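Local coordinates for protein putative invasin (Yersinia pseudotuberculosis IP 31758, PDB 5N40) that probably acts as a surface adhesin of the invasin family, presenting a C-terminal C-type lectin-like domain on immunoglobulin-like domains for attachment to host cells, at residues A[225-230]-A[263-268]; A[218-223]-A[298-303]; A[231-236]-A[304-309]; A[156-161]-A[192-197]. The protein carries 1 engineered substitution. One frame throughout, in Å; residues are numbered along the deposited sequence.

Contact 1. Residues A[225-230]-A[263-268]; sequences AQASMW and NNETWA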
loop_
_atom_site.group_PDB
_atom_site.type_symbol
_atom_site.label_atom_id
_atom_site.label_comp_id
_atom_site.label_asym_id
_atom_site.label_seq_id
_atom_site.Cartn_x
_atom_site.Cartn_y
_atom_site.Cartn_z
ATOM N N ALA A 225 8.344 -2.137 -22.521
ATOM C CA ALA A 225 7.635 -3.385 -22.266
ATOM C C ALA A 225 8.571 -4.589 -22.283
ATOM O O ALA A 225 8.200 -5.653 -21.772
ATOM C CB ALA A 225 6.513 -3.571 -23.291
ATOM N N GLN A 226 9.780 -4.442 -22.846
ATOM C CA GLN A 226 10.767 -5.516 -22.890
ATOM C C GLN A 226 11.694 -5.528 -21.683
ATOM O O GLN A 226 12.496 -6.457 -21.553
ATOM C CB GLN A 226 11.624 -5.404 -24.157
ATOM C CG GLN A 226 10.846 -5.467 -25.454
ATOM C CD GLN A 226 11.747 -5.310 -26.660
ATOM O OE1 GLN A 226 12.116 -4.196 -27.035
ATOM N NE2 GLN A 226 12.112 -6.431 -27.275
ATOM N N ALA A 227 11.619 -4.523 -20.815
ATOM C CA ALA A 227 12.456 -4.486 -19.626
ATOM C C ALA A 227 12.008 -5.535 -18.617
ATOM O O ALA A 227 10.839 -5.932 -18.578
ATOM C CB ALA A 227 12.404 -3.098 -18.980
ATOM N N SER A 228 12.957 -5.980 -17.793
ATOM C CA SER A 228 12.641 -6.945 -16.742
ATOM C C SER A 228 11.855 -6.292 -15.611
ATOM O O SER A 228 10.847 -6.839 -15.146
ATOM C CB SER A 228 13.929 -7.569 -16.204
ATOM O OG SER A 228 14.554 -8.384 -17.183
ATOM N N MET A 229 12.306 -5.131 -15.154
ATOM C CA MET A 229 11.684 -4.407 -14.059
ATOM C C MET A 229 10.860 -3.240 -14.586
ATOM O O MET A 229 10.962 -2.840 -15.752
ATOM C CB MET A 229 12.751 -3.889 -13.084
ATOM C CG MET A 229 13.894 -4.858 -12.803
ATOM S SD MET A 229 13.362 -6.452 -12.140
ATOM C CE MET A 229 12.700 -5.952 -10.562
ATOM N N TRP A 230 10.055 -2.672 -13.690
ATOM C CA TRP A 230 9.314 -1.448 -13.982
ATOM C C TRP A 230 10.216 -0.249 -13.705
ATOM O O TRP A 230 10.659 -0.062 -12.567
ATOM C CB TRP A 230 8.055 -1.369 -13.127
ATOM C CG TRP A 230 7.086 -2.481 -13.347
ATOM C CD1 TRP A 230 7.001 -3.657 -12.651
ATOM C CD2 TRP A 230 6.041 -2.512 -14.319
ATOM N NE1 TRP A 230 5.966 -4.418 -13.140
ATOM C CE2 TRP A 230 5.362 -3.737 -14.165
ATOM C CE3 TRP A 230 5.619 -1.624 -15.314
ATOM C CZ2 TRP A 230 4.285 -4.095 -14.971
ATOM C CZ3 TRP A 230 4.548 -1.978 -16.107
ATOM C CH2 TRP A 230 3.894 -3.203 -15.933
ATOM N N ASN A 263 22.080 -3.996 -13.011
ATOM C CA ASN A 263 20.874 -3.398 -12.438
ATOM C C ASN A 263 19.628 -4.147 -12.898
ATOM O O ASN A 263 18.621 -3.542 -13.268
ATOM C CB ASN A 263 20.779 -1.911 -12.778
ATOM C CG ASN A 263 21.987 -1.135 -12.294
ATOM O OD1 ASN A 263 22.558 -1.454 -11.251
ATOM N ND2 ASN A 263 22.391 -0.123 -13.051
ATOM N N ASN A 264 19.710 -5.480 -12.883
ATOM C CA ASN A 264 18.580 -6.369 -13.151
ATOM C C ASN A 264 18.060 -6.251 -14.579
ATOM O O ASN A 264 16.908 -6.617 -14.861
ATOM C CB ASN A 264 17.447 -6.124 -12.150
ATOM C CG ASN A 264 17.814 -6.565 -10.749
ATOM O OD1 ASN A 264 18.431 -7.615 -10.561
ATOM N ND2 ASN A 264 17.450 -5.763 -9.757
ATOM N N GLU A 265 18.891 -5.752 -15.487
ATOM C CA GLU A 265 18.581 -5.703 -16.908
ATOM C C GLU A 265 19.773 -6.223 -17.705
ATOM O O GLU A 265 20.919 -6.186 -17.245
ATOM C CB GLU A 265 18.239 -4.271 -17.356
ATOM C CG GLU A 265 17.149 -3.589 -16.543
ATOM C CD GLU A 265 15.755 -4.146 -16.820
ATOM O OE1 GLU A 265 15.602 -4.924 -17.793
ATOM O OE2 GLU A 265 14.821 -3.803 -16.053
ATOM N N THR A 266 19.489 -6.699 -18.920
ATOM C CA THR A 266 20.506 -7.221 -19.827
ATOM C C THR A 266 20.704 -6.242 -20.975
ATOM O O THR A 266 19.779 -5.992 -21.756
ATOM C CB THR A 266 20.115 -8.598 -20.363
ATOM O OG1 THR A 266 20.004 -9.509 -19.270
ATOM C CG2 THR A 266 21.162 -9.117 -21.339
ATOM N N TRP A 267 21.917 -5.724 -21.091
ATOM C CA TRP A 267 22.221 -4.639 -22.007
ATOM C C TRP A 267 23.009 -5.135 -23.209
ATOM O O TRP A 267 23.839 -6.042 -23.101
ATOM C CB TRP A 267 23.013 -3.553 -21.288
ATOM C CG TRP A 267 22.271 -3.010 -20.121
ATOM C CD1 TRP A 267 22.394 -3.391 -18.817
ATOM C CD2 TRP A 267 21.269 -1.998 -20.153
ATOM N NE1 TRP A 267 21.542 -2.659 -18.033
ATOM C CE2 TRP A 267 20.835 -1.798 -18.833
ATOM C CE3 TRP A 267 20.699 -1.232 -21.178
ATOM C CZ2 TRP A 267 19.848 -0.865 -18.506
ATOM C CZ3 TRP A 267 19.736 -0.310 -20.858
ATOM C CH2 TRP A 267 19.314 -0.133 -19.532
ATOM N N ALA A 268 22.738 -4.521 -24.356
ATOM C CA ALA A 268 23.541 -4.747 -25.546
ATOM C C ALA A 268 24.875 -4.023 -25.418
ATOM O O ALA A 268 24.947 -2.918 -24.873
ATOM C CB ALA A 268 22.799 -4.261 -26.789
HETATM O O HOH W 1 17.238 -9.316 -18.261
#
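Chi1 (-53°) sets Glu265 CG beside the backbone N, anti to the carbonyl carbon, and a single bend at chi2 (-73°) turns CD toward Ser228 and Met229. Glu265 opens the second strand of the hairpin 258-262/265-269 in the adhesion domain, which has a C-type lectin-like fold. Its carboxylate grips two successive peptide nitrogens, one per oxygen. Ser228 N donates to Glu265 OE1 over 2.8 Å at a nearly straight 170°, meeting OE1 at its syn lone pair, on the side of the other oxygen. Met229 N donates to Glu265 OE2 over 3.0 Å, again on the syn side but somewhat out of the carboxylate plane. Glu265 OE2 also bonds to the hydroxyl of Ser221, so three bonds hold this buried group, an environment that would be expected to suit its charged form.

Carbons pack beside the carboxylate: Ala227 CB lies 3.9 Å and Met229 CG 3.5 Å from Glu265 OE2. Met229 CG also comes within 3.8 Å of Asn264 CB, the two side chains slanting across each other. Ser228 CB lies 3.4 Å from Asn264 O. The 225-230 loop also faces the preceding immunoglobulin-like domain, where Gln154 NE2 bonds to the carbonyls of Ala225 and Ala227, and the backbone of Ser228 bonds to that of Arg153. The carboxylate thus ties the hairpin to a loop held from the other domain as well. A water bridges the two segments, 3.0 Å from Ser228 OG and 3.0 Å from Thr266 OG1.

Contact 2. Residues A[218-223]-A[298-303]; sequences VITSPD and QIQTVA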
loop_
_atom_site.group_PDB
_atom_site.type_symbol
_atom_site.label_atom_id
_atom_site.label_comp_id
_atom_site.label_asym_id
_atom_site.label_seq_id
_atom_site.Cartn_x
_atom_site.Cartn_y
_atom_site.Cartn_z
ATOM N N VAL A 218 11.713 1.967 -10.835
ATOM C CA VAL A 218 13.106 2.124 -10.427
ATOM C C VAL A 218 13.857 2.870 -11.527
ATOM O O VAL A 218 13.608 2.662 -12.721
ATOM C CB VAL A 218 13.739 0.750 -10.136
ATOM C CG1 VAL A 218 13.963 -0.038 -11.428
ATOM C CG2 VAL A 218 15.027 0.919 -9.345
ATOM N N ILE A 219 14.795 3.738 -11.134
ATOM C CA ILE A 219 15.405 4.617 -12.127
ATOM C C ILE A 219 16.305 3.827 -13.071
ATOM O O ILE A 219 16.508 4.226 -14.224
ATOM C CB ILE A 219 16.153 5.762 -11.418
ATOM C CG1 ILE A 219 16.563 6.863 -12.410
ATOM C CG2 ILE A 219 17.376 5.236 -10.670
ATOM C CD1 ILE A 219 15.387 7.633 -13.018
ATOM N N THR A 220 16.822 2.686 -12.624
ATOM C CA THR A 220 17.851 1.951 -13.344
ATOM C C THR A 220 17.295 0.972 -14.367
ATOM O O THR A 220 18.066 0.187 -14.933
ATOM C CB THR A 220 18.766 1.213 -12.360
ATOM O OG1 THR A 220 17.997 0.519 -11.367
ATOM C CG2 THR A 220 19.709 2.189 -11.680
ATOM N N SER A 221 15.987 1.006 -14.631
ATOM C CA SER A 221 15.385 0.213 -15.685
ATOM C C SER A 221 14.702 1.120 -16.701
ATOM O O SER A 221 14.058 2.106 -16.320
ATOM C CB SER A 221 14.348 -0.772 -15.120
ATOM O OG SER A 221 14.977 -1.869 -14.489
ATOM N N PRO A 222 14.802 0.817 -17.986
ATOM C CA PRO A 222 14.092 1.640 -18.970
ATOM C C PRO A 222 12.595 1.360 -18.951
ATOM O O PRO A 222 12.146 0.263 -18.601
ATOM C CB PRO A 222 14.726 1.231 -20.297
ATOM C CG PRO A 222 15.196 -0.160 -20.077
ATOM C CD PRO A 222 15.531 -0.296 -18.614
ATOM N N ASP A 223 11.821 2.380 -19.335
ATOM C CA ASP A 223 10.368 2.255 -19.447
ATOM C C ASP A 223 10.066 1.631 -20.803
ATOM O O ASP A 223 9.707 2.300 -21.775
ATOM C CB ASP A 223 9.682 3.605 -19.282
ATOM C CG ASP A 223 8.161 3.494 -19.300
ATOM O OD1 ASP A 223 7.635 2.369 -19.146
ATOM O OD2 ASP A 223 7.488 4.535 -19.469
ATOM N N GLN A 298 26.150 9.926 -10.494
ATOM C CA GLN A 298 24.765 10.332 -10.666
ATOM C C GLN A 298 24.254 10.053 -12.074
ATOM O O GLN A 298 23.042 10.120 -12.298
ATOM C CB GLN A 298 24.612 11.809 -10.289
ATOM C CG GLN A 298 24.667 12.008 -8.770
ATOM C CD GLN A 298 24.570 13.446 -8.326
ATOM O OE1 GLN A 298 23.576 13.852 -7.718
ATOM N NE2 GLN A 298 25.615 14.221 -8.592
ATOM N N ILE A 299 25.129 9.692 -13.014
ATOM C CA ILE A 299 24.643 9.116 -14.263
ATOM C C ILE A 299 23.779 7.902 -13.956
ATOM O O ILE A 299 22.782 7.649 -14.643
ATOM C CB ILE A 299 25.824 8.772 -15.191
ATOM C CG1 ILE A 299 26.470 10.062 -15.737
ATOM C CG2 ILE A 299 25.388 7.875 -16.342
ATOM C CD1 ILE A 299 25.589 10.852 -16.693
ATOM N N GLN A 300 24.119 7.163 -12.900
ATOM C CA GLN A 300 23.312 6.035 -12.445
ATOM C C GLN A 300 22.232 6.452 -11.446
ATOM O O GLN A 300 21.061 6.079 -11.603
ATOM C CB GLN A 300 24.217 4.964 -11.823
ATOM C CG GLN A 300 23.471 3.682 -11.409
ATOM C CD GLN A 300 24.240 2.855 -10.387
ATOM O OE1 GLN A 300 25.406 2.523 -10.586
ATOM N NE2 GLN A 300 23.581 2.519 -9.284
ATOM N N THR A 301 22.593 7.206 -10.406
ATOM C CA THR A 301 21.657 7.429 -9.309
ATOM C C THR A 301 20.640 8.538 -9.587
ATOM O O THR A 301 19.624 8.611 -8.892
ATOM C CB THR A 301 22.426 7.720 -8.013
ATOM O OG1 THR A 301 23.382 8.768 -8.224
ATOM C CG2 THR A 301 23.157 6.471 -7.547
ATOM N N VAL A 302 20.860 9.386 -10.585
ATOM C CA VAL A 302 19.850 10.360 -11.006
ATOM C C VAL A 302 19.130 9.904 -12.268
ATOM O O VAL A 302 17.897 9.885 -12.315
ATOM C CB VAL A 302 20.482 11.756 -11.203
ATOM C CG1 VAL A 302 19.479 12.712 -11.836
ATOM C CG2 VAL A 302 20.952 12.309 -9.876
ATOM N N ALA A 303 19.884 9.540 -13.309
ATOM C CA ALA A 303 19.292 9.208 -14.602
ATOM C C ALA A 303 19.076 7.719 -14.812
ATOM O O ALA A 303 18.332 7.347 -15.724
ATOM C CB ALA A 303 20.165 9.742 -15.746
#
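Ile219 and Ala303 bring the backbones to 6.5 Å between their CA atoms, where a type I turn from Val218 to Ser221, with only a weak closing bond, faces the C-terminal end of helix 298-301. The bond from Val302 N to Gln298 O (2.9 Å) closes this single helical turn.

Ile219 is the main wedge. With CG1 anti to the backbone N (chi1 -168°), the branch meets the main chain and not a side chain: Ile219 CG1 lies 3.3 Å from Val302 O and 3.6 Å from Ala303 C. Its CD1 stays beside the same carbonyl, 3.4 Å from Val302 O. The other branch, CG2, reaches 3.9 Å from Gln300 O. The CB atoms of Thr301, Val302 and Ala303 are directed away from the turn, which explains why carbonyl groups form the surface that Ile219 touches. Beside it, Thr220 CG2 packs at 4.1 Å on Gln300 CG, the side chains crossing at a slant, and is as near to the backbone oxygen of the same residue. The amide oxygen of Gln300 is bonded to Asn297 ND2.

The turn follows strand 209-217 of the immunoglobulin-like domain and leads into the lectin-like domain. Backbone bonds join Val218 to Trp230 and Asn232, and Ser221 to Met233, while Ala303 bonds to Ala234, so the 231-236 loop is joined by main-chain bonds to both the turn and the end of helix 298-301.

Contact 3. Residues A[231-236]-A[304-309]; sequences GNMAET and GWPTMQ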
loop_
_atom_site.group_PDB
_atom_site.type_symbol
_atom_site.label_atom_id
_atom_site.label_comp_id
_atom_site.label_asym_id
_atom_site.label_seq_id
_atom_site.Cartn_x
_atom_site.Cartn_y
_atom_site.Cartn_z
ATOM N N GLY A 231 10.469 0.584 -14.726
ATOM C CA GLY A 231 11.481 1.619 -14.613
ATOM C C GLY A 231 11.077 2.928 -15.266
ATOM O O GLY A 231 10.094 3.002 -16.007
ATOM N N ASN A 232 11.867 3.971 -14.976
ATOM C CA ASN A 232 11.691 5.283 -15.601
ATOM C C ASN A 232 13.035 5.894 -15.967
ATOM O O ASN A 232 13.243 7.101 -15.818
ATOM C CB ASN A 232 10.924 6.240 -14.686
ATOM C CG ASN A 232 11.705 6.602 -13.439
ATOM O OD1 ASN A 232 12.339 5.743 -12.825
ATOM N ND2 ASN A 232 11.672 7.880 -13.059
ATOM N N MET A 233 13.958 5.077 -16.466
ATOM C CA MET A 233 15.277 5.574 -16.835
ATOM C C MET A 233 15.147 6.707 -17.847
ATOM O O MET A 233 14.269 6.690 -18.711
ATOM C CB MET A 233 16.116 4.437 -17.421
ATOM C CG MET A 233 17.526 4.819 -17.831
ATOM S SD MET A 233 18.390 3.461 -18.633
ATOM C CE MET A 233 18.352 2.266 -17.293
ATOM N N ALA A 234 16.026 7.704 -17.732
ATOM C CA ALA A 234 16.056 8.788 -18.711
ATOM C C ALA A 234 16.259 8.230 -20.114
ATOM O O ALA A 234 17.208 7.483 -20.370
ATOM C CB ALA A 234 17.175 9.774 -18.382
ATOM N N GLU A 235 15.370 8.610 -21.035
ATOM C CA GLU A 235 15.504 8.153 -22.415
ATOM C C GLU A 235 16.648 8.869 -23.118
ATOM O O GLU A 235 17.350 8.271 -23.943
ATOM C CB GLU A 235 14.206 8.385 -23.184
ATOM C CG GLU A 235 13.022 7.565 -22.698
ATOM C CD GLU A 235 13.142 6.079 -22.999
ATOM O OE1 GLU A 235 13.990 5.694 -23.833
ATOM O OE2 GLU A 235 12.381 5.289 -22.399
ATOM N N THR A 236 16.799 10.163 -22.843
ATOM C CA THR A 236 17.909 10.973 -23.323
ATOM C C THR A 236 18.362 11.898 -22.201
ATOM O O THR A 236 17.620 12.170 -21.254
ATOM C CB THR A 236 17.520 11.823 -24.548
ATOM O OG1 THR A 236 16.526 12.785 -24.172
ATOM C CG2 THR A 236 16.971 10.957 -25.673
ATOM N N GLY A 304 19.704 6.869 -14.004
ATOM C CA GLY A 304 19.510 5.440 -14.077
ATOM C C GLY A 304 20.409 4.685 -15.036
ATOM O O GLY A 304 20.322 3.454 -15.088
ATOM N N TRP A 305 21.289 5.355 -15.782
ATOM C CA TRP A 305 22.067 4.624 -16.783
ATOM C C TRP A 305 23.091 3.709 -16.106
ATOM O O TRP A 305 23.644 4.064 -15.063
ATOM C CB TRP A 305 22.791 5.581 -17.728
ATOM C CG TRP A 305 21.886 6.413 -18.564
ATOM C CD1 TRP A 305 20.546 6.577 -18.405
ATOM C CD2 TRP A 305 22.260 7.215 -19.691
ATOM N NE1 TRP A 305 20.056 7.426 -19.367
ATOM C CE2 TRP A 305 21.090 7.835 -20.167
ATOM C CE3 TRP A 305 23.468 7.463 -20.342
ATOM C CZ2 TRP A 305 21.089 8.686 -21.270
ATOM C CZ3 TRP A 305 23.468 8.320 -21.438
ATOM C CH2 TRP A 305 22.287 8.915 -21.889
ATOM N N PRO A 306 23.358 2.526 -16.670
ATOM C CA PRO A 306 24.328 1.601 -16.057
ATOM C C PRO A 306 25.755 2.076 -16.291
ATOM O O PRO A 306 26.154 2.325 -17.432
ATOM C CB PRO A 306 24.063 0.279 -16.784
ATOM C CG PRO A 306 23.554 0.705 -18.125
ATOM C CD PRO A 306 22.755 1.956 -17.889
ATOM N N THR A 307 26.540 2.152 -15.214
ATOM C CA THR A 307 27.855 2.788 -15.282
ATOM C C THR A 307 29.016 1.869 -14.908
ATOM O O THR A 307 30.160 2.339 -14.857
ATOM C CB THR A 307 27.892 4.028 -14.382
ATOM O OG1 THR A 307 27.602 3.652 -13.033
ATOM C CG2 THR A 307 26.904 5.080 -14.861
ATOM N N MET A 308 28.776 0.583 -14.649
ATOM C CA MET A 308 29.892 -0.295 -14.296
ATOM C C MET A 308 30.835 -0.523 -15.472
ATOM O O MET A 308 32.015 -0.831 -15.263
ATOM C CB MET A 308 29.378 -1.640 -13.777
ATOM C CG MET A 308 28.810 -1.582 -12.372
ATOM S SD MET A 308 28.237 -3.198 -11.796
ATOM C CE MET A 308 27.916 -2.855 -10.067
ATOM N N GLN A 309 30.352 -0.377 -16.703
ATOM C CA GLN A 309 31.167 -0.589 -17.889
ATOM C C GLN A 309 31.271 0.710 -18.676
ATOM O O GLN A 309 30.367 1.552 -18.651
ATOM C CB GLN A 309 30.594 -1.699 -18.784
ATOM C CG GLN A 309 30.258 -2.995 -18.045
ATOM C CD GLN A 309 31.430 -3.552 -17.242
ATOM O OE1 GLN A 309 32.592 -3.212 -17.487
ATOM N NE2 GLN A 309 31.124 -4.413 -16.273
#
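A Met-aromatic contact in the interior of the C-type lectin-like domain joins Met233 to Trp305, just after the end of helix 298-301. Met233 runs out with CG anti to the backbone N (chi1 -179°) and passes the indole at about a right angle. Its CG touches the five-membered ring at 3.5 Å from Trp305 CD1. The sulfur, Met233 SD, sits 4.6 Å from the centroid of that ring, in an oblique approach. Beyond it the methyl turns onto the backbone, with Met233 CE at 3.2 Å from Gly304 O. Gly304 is the first residue after the helix to leave helical backbone angles (positive phi); a CB here would come tight against Met233 CG and, at this phi, against the carbonyl oxygen of Ala303.

The indole nitrogen is engaged too: Trp305 NE1 donates to Ala234 O over 3.0 Å at 151°, the oxygen at the ring edge, tilted about 20° out of its plane. This bond and the methionine together would be expected to limit the rotation of the ring. With Trp267 of strand 265-269, which packs on both Met233 and Pro306, the Met-aromatic contact forms buried packing within this C-type lectin-like domain, between the 231-236 loop and the segment after helix 298-301.

Contact 4. Residues A[156-161]-A[192-197]; sequences SPVSSS and NGIGVQ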
loop_
_atom_site.group_PDB
_atom_site.type_symbol
_atom_site.label_atom_id
_atom_site.label_comp_id
_atom_site.label_asym_id
_atom_site.label_seq_id
_atom_site.Cartn_x
_atom_site.Cartn_y
_atom_site.Cartn_z
ATOM N N SER A 156 7.348 -12.234 -13.394
ATOM C CA SER A 156 8.163 -13.111 -12.560
ATOM C C SER A 156 8.043 -12.691 -11.100
ATOM O O SER A 156 8.119 -11.496 -10.805
ATOM C CB SER A 156 9.624 -13.072 -12.987
ATOM O OG SER A 156 10.380 -14.014 -12.240
ATOM N N PRO A 157 7.853 -13.623 -10.159
ATOM C CA PRO A 157 7.757 -13.224 -8.750
ATOM C C PRO A 157 9.079 -12.680 -8.236
ATOM O O PRO A 157 10.151 -13.199 -8.558
ATOM C CB PRO A 157 7.369 -14.523 -8.025
ATOM C CG PRO A 157 7.021 -15.500 -9.102
ATOM C CD PRO A 157 7.749 -15.082 -10.320
ATOM N N VAL A 158 8.988 -11.631 -7.418
ATOM C CA VAL A 158 10.149 -10.978 -6.826
ATOM C C VAL A 158 10.013 -11.039 -5.310
ATOM O O VAL A 158 8.988 -10.622 -4.751
ATOM C CB VAL A 158 10.287 -9.525 -7.309
ATOM C CG1 VAL A 158 11.471 -8.839 -6.633
ATOM C CG2 VAL A 158 10.435 -9.491 -8.823
ATOM N N SER A 159 11.038 -11.575 -4.654
ATOM C CA SER A 159 11.072 -11.668 -3.203
ATOM C C SER A 159 12.153 -10.801 -2.572
ATOM O O SER A 159 12.326 -10.846 -1.350
ATOM C CB SER A 159 11.271 -13.131 -2.783
ATOM O OG SER A 159 12.557 -13.601 -3.147
ATOM N N SER A 160 12.875 -10.003 -3.360
ATOM C CA SER A 160 14.015 -9.242 -2.862
ATOM C C SER A 160 13.811 -7.732 -2.933
ATOM O O SER A 160 14.776 -6.978 -2.766
ATOM C CB SER A 160 15.281 -9.635 -3.627
ATOM O OG SER A 160 15.088 -9.536 -5.022
ATOM N N SER A 161 12.588 -7.269 -3.164
ATOM C CA SER A 161 12.286 -5.851 -3.132
ATOM C C SER A 161 11.946 -5.415 -1.706
ATOM O O SER A 161 11.624 -6.229 -0.837
ATOM C CB SER A 161 11.126 -5.529 -4.071
ATOM O OG SER A 161 11.056 -4.135 -4.312
ATOM N N ASN A 192 12.290 1.611 -0.820
ATOM C CA ASN A 192 13.274 0.551 -0.992
ATOM C C ASN A 192 12.890 -0.411 -2.112
ATOM O O ASN A 192 13.367 -1.550 -2.140
ATOM C CB ASN A 192 13.463 -0.201 0.325
ATOM C CG ASN A 192 13.943 0.708 1.442
ATOM O OD1 ASN A 192 15.028 1.280 1.360
ATOM N ND2 ASN A 192 13.133 0.854 2.483
ATOM N N GLY A 193 12.046 0.029 -3.042
ATOM C CA GLY A 193 11.650 -0.831 -4.138
ATOM C C GLY A 193 12.749 -1.006 -5.169
ATOM O O GLY A 193 13.668 -0.196 -5.291
ATOM N N ILE A 194 12.657 -2.102 -5.927
ATOM C CA ILE A 194 13.597 -2.351 -7.013
ATOM C C ILE A 194 12.900 -2.374 -8.377
ATOM O O ILE A 194 13.481 -2.819 -9.357
ATOM C CB ILE A 194 14.410 -3.638 -6.765
ATOM C CG1 ILE A 194 13.528 -4.895 -6.775
ATOM C CG2 ILE A 194 15.163 -3.513 -5.438
ATOM C CD1 ILE A 194 14.324 -6.193 -6.671
ATOM N N GLY A 195 11.664 -1.874 -8.454
ATOM C CA GLY A 195 10.949 -1.778 -9.716
ATOM C C GLY A 195 9.894 -2.850 -9.897
ATOM O O GLY A 195 9.901 -3.586 -10.891
ATOM N N VAL A 196 8.966 -2.936 -8.948
ATOM C CA VAL A 196 8.018 -4.038 -8.912
ATOM C C VAL A 196 6.588 -3.514 -8.829
ATOM O O VAL A 196 6.322 -2.390 -8.391
ATOM C CB VAL A 196 8.306 -5.006 -7.738
ATOM C CG1 VAL A 196 9.656 -5.667 -7.927
ATOM C CG2 VAL A 196 8.271 -4.282 -6.404
ATOM N N GLN A 197 5.666 -4.374 -9.261
ATOM C CA GLN A 197 4.235 -4.179 -9.098
ATOM C C GLN A 197 3.797 -4.981 -7.881
ATOM O O GLN A 197 3.963 -6.204 -7.852
ATOM C CB GLN A 197 3.483 -4.639 -10.346
ATOM C CG GLN A 197 1.973 -4.583 -10.254
ATOM C CD GLN A 197 1.298 -5.442 -11.304
ATOM O OE1 GLN A 197 0.912 -6.589 -11.040
ATOM N NE2 GLN A 197 1.132 -4.892 -12.490
#
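Val158 lays its CG1 methyl against two side chains at once, 3.9 Å from Ile194 CD1 and 3.9 Å from Val196 CG1. It crosses each of them obliquely. The two segments are loops of the bacterial immunoglobulin-like domain, one after strand 142-151 and the other leading into strand 197-204.

Ser161 adds the polar link. Its OG lies anti to the backbone N (chi1 -165°) and accepts a hydrogen bond from Ile194 N over 3.1 Å, bent to 146°. The same oxygen also touches carbons, Gly193 CA at 3.4 Å and Val196 CG2 at 3.5 Å. Ile194 CG1, set between its backbone N and carbonyl carbon (chi1 65°), lies 3.7 Å from Ser161 CB, and Ile194 CD1 is 3.8 Å from Ser160 OG. A positive phi at Gly195 turns the chain between Ile194 and Val196, whose CB atoms both point toward 156-161.

Val150 of strand 142-151 lies against Val158 and Val196, while Met229 of the adhesion domain touches Ile194 and Val196. Such packing of inter-strand loops closes one end of an immunoglobulin-like beta sandwich, here the end that meets the next domain.

In the fold
Contacts 1 to 4 gather where the immunoglobulin-like domain meets the lectin-like domain. Contacts 2 and 3 are nearly superposed, their centres about 4 Å apart, and are joined by the backbone bond from Met233 N to Ser221 O. Contact 1 lies about 10 Å from contact 3 and about 12 Å from contact 2 between centres, touching both. Contact 4 is in the immunoglobulin-like domain, its centre about 13 Å from that of contact 1, to which Gly195 O links it by a bond from Trp230 N. Contact 3 does not touch contact 4, with nearest atoms about 6 Å apart. Along the chain, contact 4 closes before the others open, contact 1 is nested within the loop closed by contact 2, and contact 3 crosses both.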